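Local coordinates for molybdopterin converting factor, subunit 1 (PDB 1VJK), which is probably the small MoaD-like, ubiquitin-fold subunit of molybdopterin synthase, acting in the biosynthesis of the molybdenum cofactor, at residues V10-K15 and R40-E45; D67-I70 and R75-S78. All coordinates share one frame; numbering follows the deposited sequence.

From the N terminus, strand 10-16 enters the middle of the mixed sheet, and the chain runs through helix 19-24 and strand 28-33 before helix 39-49 returns over the first strand. Contact 1 closes this loop of 24 residues and sets helix against sheet, as in the beta-grasp fold of ubiquitin-like proteins. Contact 2 lies later in the chain and closes a short loop, joining edge strand 69-72 to the loop segment 75-78 that follows it. The two contacts are in series, neither nested nor crossed, with centres about 12 Å apart. Strand 88-92, between strands 10-16 and 69-72, links them, and helix 39-49 supplies Leu42 to contact 1 and, through Val39, touches Ile70 and Val77 of contact 2.

Contact 1 (V10-K15 and R40-E45); sequences VKVKVK and RDLIEE
Val12 is the first residue of strand 10-15 to meet the helix, and it does so through one methyl group: CG2 lies 4.1 Å from CD1 of Leu42. A chi1 of -57° sets CG1 of Val12 anti to the carbonyl carbon and leaves CG2 between the backbone N and that carbon. The two side chains meet at a slant. Two residues on, Val14 points to the same side of the strand and brings its CG2 to 4.0 Å from the same CD1 of Leu42, the two side chains here running past each other in opposite senses. One leucine methyl therefore rests against both valines at nearly equal distances. Leu42 gets there by holding CG anti to its own backbone N (chi1 173°), which extends the side chain from the helix toward the strand. No hydrogen bond crosses between the segments, and the lysines that alternate with the valines project from the other face of the strand. All three touching residues are buried, so the contact is plain hydrophobic packing in the core of the beta-grasp fold. Around it, Leu42 of helix 39-49 also touches Ile31 of strand 28-33 and Val89 of strand 88-92, the two strands flanking 10-16, while Val14 reaches Ile31 and Val91; the helix thus lies over three adjacent strands.

Contact 2 (D67-I70 and R75-S78); sequences DVNI and RYVS
Asn69 OD1 is gripped by water 1, which donates to it at 2.8 Å, and by a further hydrogen bond outside the two segments. The same water lies 2.7 Å from Tyr76 OH, bridging the two side chains. On the other branch of the amide, Asn69 ND2 donates to Val68 O at 2.9 Å in a nearly straight bond (168°), but it comes from above the carbonyl plane of Val68 and not along a lone pair. ND2 also bonds Asp63 O, so this pair of carbonyls fixes the rotation of the amide and presents OD1 to the water. Between the backbones, water 2 accepts from Val77 N (3.0 Å) and lies close enough to Ile70 O to donate to it, although it has more acceptors nearby than protons to give; it sits at the edge of the Tyr76 ring, in its plane. Ile70 O also approaches the ring, 3.5 Å from Tyr76 CD1, in an oblique position. Beside these polar links, Ile70 CD1 packs on Val77 CG2 at 4.0 Å, the two side chains crossing at about a right angle. CG1 of Ile70 stands between its backbone N and carbonyl carbon (chi1 68°), which carries CD1 toward Val77, and Val39 of helix 39-49 touches both residues. No direct hydrogen bond joins the segments: their polar atoms meet through water, one bridge being less certain, while Ile70 and Val77 supply the apolar part.

Contact 1 (V10-K15 and R40-E45)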
loop_
_atom_site.group_PDB
_atom_site.type_symbol
_atom_site.label_atom_id
_atom_site.label_comp_id
_atom_site.label_asym_id
_atom_site.label_seq_id
_atom_site.Cartn_x
_atom_site.Cartn_y
_atom_site.Cartn_z
ATOM N N VAL A 10 -5.492 8.596 10.810
ATOM C CA VAL A 10 -5.407 7.134 10.797
ATOM C C VAL A 10 -3.942 6.795 10.466
ATOM O O VAL A 10 -3.455 7.185 9.402
ATOM C CB VAL A 10 -6.379 6.570 9.736
ATOM C CG1 VAL A 10 -6.056 5.134 9.344
ATOM C CG2 VAL A 10 -7.816 6.670 10.257
ATOM N N LYS A 11 -3.244 6.105 11.368
ATOM C CA LYS A 11 -1.852 5.756 11.127
ATOM C C LYS A 11 -1.751 4.289 10.782
ATOM O O LYS A 11 -2.152 3.423 11.593
ATOM C CB LYS A 11 -0.961 6.083 12.333
ATOM C CG LYS A 11 0.538 5.893 12.018
ATOM C CD LYS A 11 1.418 6.533 13.061
ATOM C CE LYS A 11 1.474 5.662 14.271
ATOM N NZ LYS A 11 2.109 6.433 15.382
ATOM N N VAL A 12 -1.243 3.995 9.593
ATOM C CA VAL A 12 -1.104 2.613 9.144
ATOM C C VAL A 12 0.364 2.260 9.032
ATOM O O VAL A 12 1.228 3.136 8.794
ATOM C CB VAL A 12 -1.851 2.356 7.809
ATOM C CG1 VAL A 12 -3.330 2.705 7.954
ATOM C CG2 VAL A 12 -1.244 3.155 6.711
ATOM N N LYS A 13 0.679 0.993 9.202
ATOM C CA LYS A 13 2.021 0.488 9.063
ATOM C C LYS A 13 2.111 -0.158 7.709
ATOM O O LYS A 13 1.418 -1.151 7.448
ATOM C CB LYS A 13 2.313 -0.547 10.151
ATOM C CG LYS A 13 3.697 -1.194 10.076
ATOM C CD LYS A 13 3.932 -2.064 11.329
ATOM C CE LYS A 13 5.289 -2.736 11.303
ATOM N NZ LYS A 13 5.503 -3.610 12.487
ATOM N N VAL A 14 2.949 0.374 6.839
ATOM C CA VAL A 14 3.151 -0.174 5.507
ATOM C C VAL A 14 4.385 -1.042 5.485
ATOM O O VAL A 14 5.447 -0.587 5.913
ATOM C CB VAL A 14 3.261 0.937 4.431
ATOM C CG1 VAL A 14 3.472 0.343 3.042
ATOM C CG2 VAL A 14 2.020 1.840 4.465
ATOM N N LYS A 15 4.243 -2.290 5.022
ATOM C CA LYS A 15 5.378 -3.212 4.913
ATOM C C LYS A 15 5.623 -3.468 3.444
ATOM O O LYS A 15 4.732 -3.954 2.725
ATOM C CB LYS A 15 5.114 -4.530 5.663
ATOM C CG LYS A 15 4.889 -4.396 7.175
ATOM C CD LYS A 15 4.654 -5.762 7.804
ATOM C CE LYS A 15 4.668 -5.693 9.324
ATOM N N ARG A 40 -7.247 3.306 -1.677
ATOM C CA ARG A 40 -6.789 4.093 -2.824
ATOM C C ARG A 40 -6.014 5.367 -2.398
ATOM O O ARG A 40 -5.084 5.797 -3.101
ATOM C CB ARG A 40 -7.962 4.429 -3.762
ATOM C CG ARG A 40 -8.999 5.371 -3.169
ATOM C CD ARG A 40 -10.017 5.819 -4.215
ATOM N NE ARG A 40 -10.867 4.727 -4.746
ATOM C CZ ARG A 40 -10.722 4.151 -5.931
ATOM N NH1 ARG A 40 -9.739 4.495 -6.770
ATOM N NH2 ARG A 40 -11.605 3.214 -6.296
ATOM N N ASP A 41 -6.399 5.962 -1.263
ATOM C CA ASP A 41 -5.703 7.175 -0.777
ATOM C C ASP A 41 -4.329 6.814 -0.299
ATOM O O ASP A 41 -3.379 7.575 -0.522
ATOM C CB ASP A 41 -6.484 7.857 0.343
ATOM C CG ASP A 41 -7.937 8.143 -0.040
ATOM O OD1 ASP A 41 -8.204 8.668 -1.130
ATOM O OD2 ASP A 41 -8.852 7.864 0.758
ATOM N N LEU A 42 -4.199 5.661 0.335
ATOM C CA LEU A 42 -2.880 5.195 0.763
ATOM C C LEU A 42 -1.960 4.935 -0.436
ATOM O O LEU A 42 -0.785 5.344 -0.412
ATOM C CB LEU A 42 -3.026 3.927 1.600
ATOM C CG LEU A 42 -1.715 3.238 1.978
ATOM C CD1 LEU A 42 -0.781 4.187 2.818
ATOM C CD2 LEU A 42 -2.009 1.923 2.704
ATOM N N ILE A 43 -2.491 4.318 -1.492
ATOM C CA ILE A 43 -1.698 4.089 -2.693
ATOM C C ILE A 43 -1.212 5.419 -3.262
ATOM O O ILE A 43 -0.020 5.556 -3.642
ATOM C CB ILE A 43 -2.512 3.293 -3.718
ATOM C CG1 ILE A 43 -2.688 1.870 -3.211
ATOM C CG2 ILE A 43 -1.818 3.312 -5.110
ATOM C CD1 ILE A 43 -3.686 0.996 -4.037
ATOM N N GLU A 44 -2.098 6.429 -3.324
ATOM C CA GLU A 44 -1.641 7.741 -3.797
ATOM C C GLU A 44 -0.568 8.360 -2.933
ATOM O O GLU A 44 0.350 9.022 -3.463
ATOM C CB GLU A 44 -2.821 8.688 -3.993
ATOM C CG GLU A 44 -3.750 8.241 -5.124
ATOM C CD GLU A 44 -3.026 7.944 -6.431
ATOM O OE1 GLU A 44 -2.435 8.881 -7.010
ATOM O OE2 GLU A 44 -3.032 6.772 -6.879
ATOM N N GLU A 45 -0.654 8.162 -1.626
ATOM C CA GLU A 45 0.354 8.701 -0.733
ATOM C C GLU A 45 1.688 7.971 -0.898
ATOM O O GLU A 45 2.738 8.621 -0.840
ATOM C CB GLU A 45 -0.133 8.660 0.729
ATOM C CG GLU A 45 0.895 9.144 1.768
ATOM C CD GLU A 45 1.209 10.634 1.715
ATOM O OE1 GLU A 45 0.443 11.405 1.108
ATOM O OE2 GLU A 45 2.235 11.050 2.303
#

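Contact 2 (D67-I70 and R75-S78)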
loop_
_atom_site.group_PDB
_atom_site.type_symbol
_atom_site.label_atom_id
_atom_site.label_comp_id
_atom_site.label_asym_id
_atom_site.label_seq_id
_atom_site.Cartn_x
_atom_site.Cartn_y
_atom_site.Cartn_z
ATOM N N ASP A 67 1.812 -4.855 -11.230
ATOM C CA ASP A 67 3.147 -4.877 -10.647
ATOM C C ASP A 67 3.089 -5.085 -9.136
ATOM O O ASP A 67 4.014 -5.671 -8.559
ATOM C CB ASP A 67 3.888 -3.572 -10.931
ATOM C CG ASP A 67 4.105 -3.340 -12.396
ATOM O OD1 ASP A 67 4.721 -4.222 -13.051
ATOM O OD2 ASP A 67 3.690 -2.321 -12.988
ATOM N N VAL A 68 2.019 -4.580 -8.505
ATOM C CA VAL A 68 1.921 -4.528 -7.058
ATOM C C VAL A 68 0.548 -5.029 -6.661
ATOM O O VAL A 68 -0.447 -4.654 -7.276
ATOM C CB VAL A 68 2.028 -3.058 -6.524
ATOM C CG1 VAL A 68 2.077 -3.026 -4.997
ATOM C CG2 VAL A 68 3.239 -2.308 -7.093
ATOM N N ASN A 69 0.503 -5.822 -5.594
ATOM C CA ASN A 69 -0.743 -6.101 -4.894
ATOM C C ASN A 69 -0.577 -5.668 -3.460
ATOM O O ASN A 69 0.555 -5.545 -2.950
ATOM C CB ASN A 69 -1.083 -7.611 -4.893
ATOM C CG ASN A 69 -1.622 -8.152 -6.247
ATOM O OD1 ASN A 69 -1.993 -9.330 -6.317
ATOM N ND2 ASN A 69 -1.656 -7.322 -7.298
ATOM N N ILE A 70 -1.706 -5.419 -2.802
ATOM C CA ILE A 70 -1.668 -5.015 -1.383
ATOM C C ILE A 70 -2.579 -5.893 -0.562
ATOM O O ILE A 70 -3.480 -6.559 -1.105
ATOM C CB ILE A 70 -2.011 -3.510 -1.166
ATOM C CG1 ILE A 70 -3.488 -3.206 -1.486
ATOM C CG2 ILE A 70 -1.007 -2.584 -1.912
ATOM C CD1 ILE A 70 -4.466 -3.366 -0.261
ATOM N N ARG A 75 -5.375 -9.514 4.342
ATOM C CA ARG A 75 -6.535 -9.777 3.479
ATOM C C ARG A 75 -6.531 -8.932 2.221
ATOM O O ARG A 75 -6.181 -7.748 2.272
ATOM C CB ARG A 75 -7.836 -9.515 4.243
ATOM C CG ARG A 75 -8.058 -10.359 5.476
ATOM C CD ARG A 75 -9.181 -9.831 6.376
ATOM N NE ARG A 75 -10.499 -9.948 5.734
ATOM C CZ ARG A 75 -11.185 -8.936 5.177
ATOM N NH1 ARG A 75 -10.705 -7.698 5.176
ATOM N NH2 ARG A 75 -12.365 -9.170 4.619
ATOM N N TYR A 76 -6.900 -9.506 1.087
ATOM C CA TYR A 76 -7.128 -8.719 -0.111
ATOM C C TYR A 76 -8.427 -7.950 0.080
ATOM O O TYR A 76 -9.439 -8.493 0.599
ATOM C CB TYR A 76 -7.227 -9.620 -1.360
ATOM C CG TYR A 76 -5.936 -10.320 -1.724
ATOM C CD1 TYR A 76 -4.821 -9.593 -2.165
ATOM C CD2 TYR A 76 -5.829 -11.714 -1.635
ATOM C CE1 TYR A 76 -3.630 -10.232 -2.501
ATOM C CE2 TYR A 76 -4.640 -12.363 -1.960
ATOM C CZ TYR A 76 -3.547 -11.620 -2.399
ATOM O OH TYR A 76 -2.364 -12.268 -2.721
ATOM N N VAL A 77 -8.396 -6.685 -0.325
ATOM C CA VAL A 77 -9.544 -5.795 -0.159
ATOM C C VAL A 77 -9.708 -4.895 -1.380
ATOM O O VAL A 77 -8.834 -4.830 -2.258
ATOM C CB VAL A 77 -9.412 -4.893 1.093
ATOM C CG1 VAL A 77 -9.400 -5.707 2.386
ATOM C CG2 VAL A 77 -8.167 -4.032 0.978
ATOM N N SER A 78 -10.838 -4.182 -1.420
ATOM C CA SER A 78 -11.093 -3.262 -2.510
ATOM C C SER A 78 -10.324 -1.944 -2.318
ATOM O O SER A 78 -9.846 -1.629 -1.211
ATOM C CB SER A 78 -12.580 -2.990 -2.618
ATOM O OG SER A 78 -12.951 -1.973 -1.740
HETATM O O HOH W 1 -0.788 -11.230 -4.672
HETATM O O HOH W 2 -5.947 -6.123 -1.906
#